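Local coordinates for protein NUDIX hydrolase (Alicyclobacillus acidocaldarius subsp. acidocaldarius, PDB 3QSJ) that probably hydrolyses phosphorus-containing acid anhydrides as a metal-dependent member of the Nudix family and binds calcium in the crystal, at residues A[188-193]-A[203-208]. Residues are numbered along the deposited sequence; the frame is centred on the assembly and turned at random.
Sequences RIQSGE and VLKALV
Ile189 and Leu204 meet in a small apolar contact between the C-terminal part of helix 182-190 and helix 198-209, two successive helices lying beside the mixed sheet. Methyl touches methyl: CD1 of Ile189 lies 3.5 Å from CD1 of Leu204, tighter than usual for two carbons, and the side chains cross at about a right angle. CG1 of Ile189 lies anti to the carbonyl carbon (chi1 -63°), and the extended second torsion directs CD1 at Leu204. Both residues are buried; Ile189 also rests on Val42 and Leu204 on Phe44, so the pair sits against strand 42-48. At the exposed margin the extended chains of Gln190 and Lys205 converge, OE1 of Gln190 coming 4.1 Å from CE of Lys205, a loose approach without a hydrogen bond. The first helix closes in a Schellman motif at Gly192, with positive phi, Gly192 N bonded to Ile189 O (3.0 Å) and a weak bond from Glu193 N to Arg188 O. Across this turn Arg188 NE donates to OE2 of Glu193 (2.8 Å), a salt bridge with the oxygen close to the guanidinium plane. Away from the calcium site, the pair is one part of a longer interface between consecutive helices packed over strands 7-18 and 42-48, as in the Nudix alpha/beta/alpha sandwich.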
loop_
_atom_site.group_PDB
_atom_site.type_symbol
_atom_site.label_atom_id
_atom_site.label_comp_id
_atom_site.label_asym_id
_atom_site.label_seq_id
_atom_site.Cartn_x
_atom_site.Cartn_y
_atom_site.Cartn_z
ATOM N N ARG A 188 -7.871 -18.728 2.417
ATOM C CA ARG A 188 -7.086 -18.951 3.624
ATOM C C ARG A 188 -7.589 -18.142 4.795
ATOM O O ARG A 188 -7.535 -18.630 5.914
ATOM C CB ARG A 188 -5.605 -18.724 3.374
ATOM C CG ARG A 188 -5.051 -19.786 2.434
ATOM C CD ARG A 188 -3.556 -19.819 2.480
ATOM N NE ARG A 188 -3.096 -20.365 3.754
ATOM C CZ ARG A 188 -1.862 -20.233 4.215
ATOM N NH1 ARG A 188 -0.950 -19.565 3.511
ATOM N NH2 ARG A 188 -1.524 -20.761 5.383
ATOM N N ILE A 189 -8.108 -16.927 4.540
ATOM C CA ILE A 189 -8.692 -16.097 5.598
ATOM C C ILE A 189 -10.066 -16.637 5.970
ATOM O O ILE A 189 -10.333 -16.796 7.149
ATOM C CB ILE A 189 -8.756 -14.637 5.140
ATOM C CG1 ILE A 189 -7.340 -14.114 4.896
ATOM C CG2 ILE A 189 -9.495 -13.759 6.153
ATOM C CD1 ILE A 189 -7.296 -12.812 4.028
ATOM N N GLN A 190 -10.945 -16.854 4.974
ATOM C CA GLN A 190 -12.310 -17.352 5.200
ATOM C C GLN A 190 -12.325 -18.665 5.978
ATOM O O GLN A 190 -13.244 -18.902 6.766
ATOM C CB GLN A 190 -13.052 -17.512 3.855
ATOM C CG GLN A 190 -13.201 -16.191 3.078
ATOM C CD GLN A 190 -13.915 -16.377 1.757
ATOM O OE1 GLN A 190 -14.756 -15.574 1.372
ATOM N NE2 GLN A 190 -13.604 -17.432 1.031
ATOM N N SER A 191 -11.291 -19.500 5.774
ATOM C CA SER A 191 -11.145 -20.796 6.429
ATOM C C SER A 191 -10.643 -20.687 7.869
ATOM O O SER A 191 -10.766 -21.642 8.629
ATOM C CB SER A 191 -10.235 -21.712 5.612
ATOM O OG SER A 191 -10.783 -21.951 4.324
ATOM N N GLY A 192 -10.094 -19.534 8.234
ATOM C CA GLY A 192 -9.586 -19.292 9.580
ATOM C C GLY A 192 -8.113 -19.591 9.793
ATOM O O GLY A 192 -7.623 -19.464 10.918
ATOM N N GLU A 193 -7.392 -19.946 8.711
ATOM C CA GLU A 193 -5.963 -20.264 8.703
ATOM C C GLU A 193 -5.133 -19.025 9.067
ATOM O O GLU A 193 -4.169 -19.139 9.831
ATOM C CB GLU A 193 -5.528 -20.751 7.303
ATOM C CG GLU A 193 -6.424 -21.817 6.683
ATOM C CD GLU A 193 -5.858 -22.614 5.524
ATOM O OE1 GLU A 193 -6.488 -23.633 5.157
ATOM O OE2 GLU A 193 -4.784 -22.242 4.995
ATOM N N VAL A 203 -11.213 -6.057 0.084
ATOM C CA VAL A 203 -10.381 -5.799 -1.110
ATOM C C VAL A 203 -10.148 -7.094 -1.877
ATOM O O VAL A 203 -10.287 -7.115 -3.096
ATOM C CB VAL A 203 -9.013 -5.141 -0.760
ATOM C CG1 VAL A 203 -8.062 -5.092 -1.996
ATOM C CG2 VAL A 203 -9.223 -3.728 -0.188
ATOM N N LEU A 204 -9.798 -8.185 -1.169
ATOM C CA LEU A 204 -9.574 -9.480 -1.832
ATOM C C LEU A 204 -10.791 -9.976 -2.590
ATOM O O LEU A 204 -10.659 -10.399 -3.737
ATOM C CB LEU A 204 -9.077 -10.518 -0.848
ATOM C CG LEU A 204 -7.764 -10.178 -0.156
ATOM C CD1 LEU A 204 -7.604 -11.086 1.047
ATOM C CD2 LEU A 204 -6.530 -10.283 -1.134
ATOM N N LYS A 205 -11.988 -9.842 -2.006
ATOM C CA LYS A 205 -13.223 -10.242 -2.692
ATOM C C LYS A 205 -13.434 -9.384 -3.951
ATOM O O LYS A 205 -13.867 -9.924 -4.988
ATOM C CB LYS A 205 -14.459 -10.082 -1.788
ATOM C CG LYS A 205 -14.537 -11.026 -0.618
ATOM C CD LYS A 205 -15.811 -10.717 0.200
ATOM C CE LYS A 205 -15.950 -11.618 1.401
ATOM N NZ LYS A 205 -16.775 -10.996 2.464
ATOM N N ALA A 206 -13.107 -8.057 -3.875
ATOM C CA ALA A 206 -13.271 -7.133 -5.025
ATOM C C ALA A 206 -12.339 -7.568 -6.130
ATOM O O ALA A 206 -12.736 -7.621 -7.279
ATOM C CB ALA A 206 -12.965 -5.683 -4.623
ATOM N N LEU A 207 -11.087 -7.888 -5.789
ATOM C CA LEU A 207 -10.097 -8.375 -6.768
ATOM C C LEU A 207 -10.516 -9.725 -7.405
ATOM O O LEU A 207 -10.369 -9.916 -8.619
ATOM C CB LEU A 207 -8.757 -8.547 -6.056
ATOM C CG LEU A 207 -8.040 -7.241 -5.650
ATOM C CD1 LEU A 207 -6.710 -7.573 -4.959
ATOM C CD2 LEU A 207 -7.837 -6.318 -6.861
ATOM N N VAL A 208 -11.093 -10.636 -6.608
ATOM C CA VAL A 208 -11.545 -11.936 -7.153
ATOM C C VAL A 208 -12.664 -11.756 -8.190
ATOM O O VAL A 208 -12.691 -12.496 -9.188
ATOM C CB VAL A 208 -11.915 -12.910 -6.000
ATOM C CG1 VAL A 208 -12.637 -14.182 -6.495
ATOM C CG2 VAL A 208 -10.665 -13.281 -5.196
#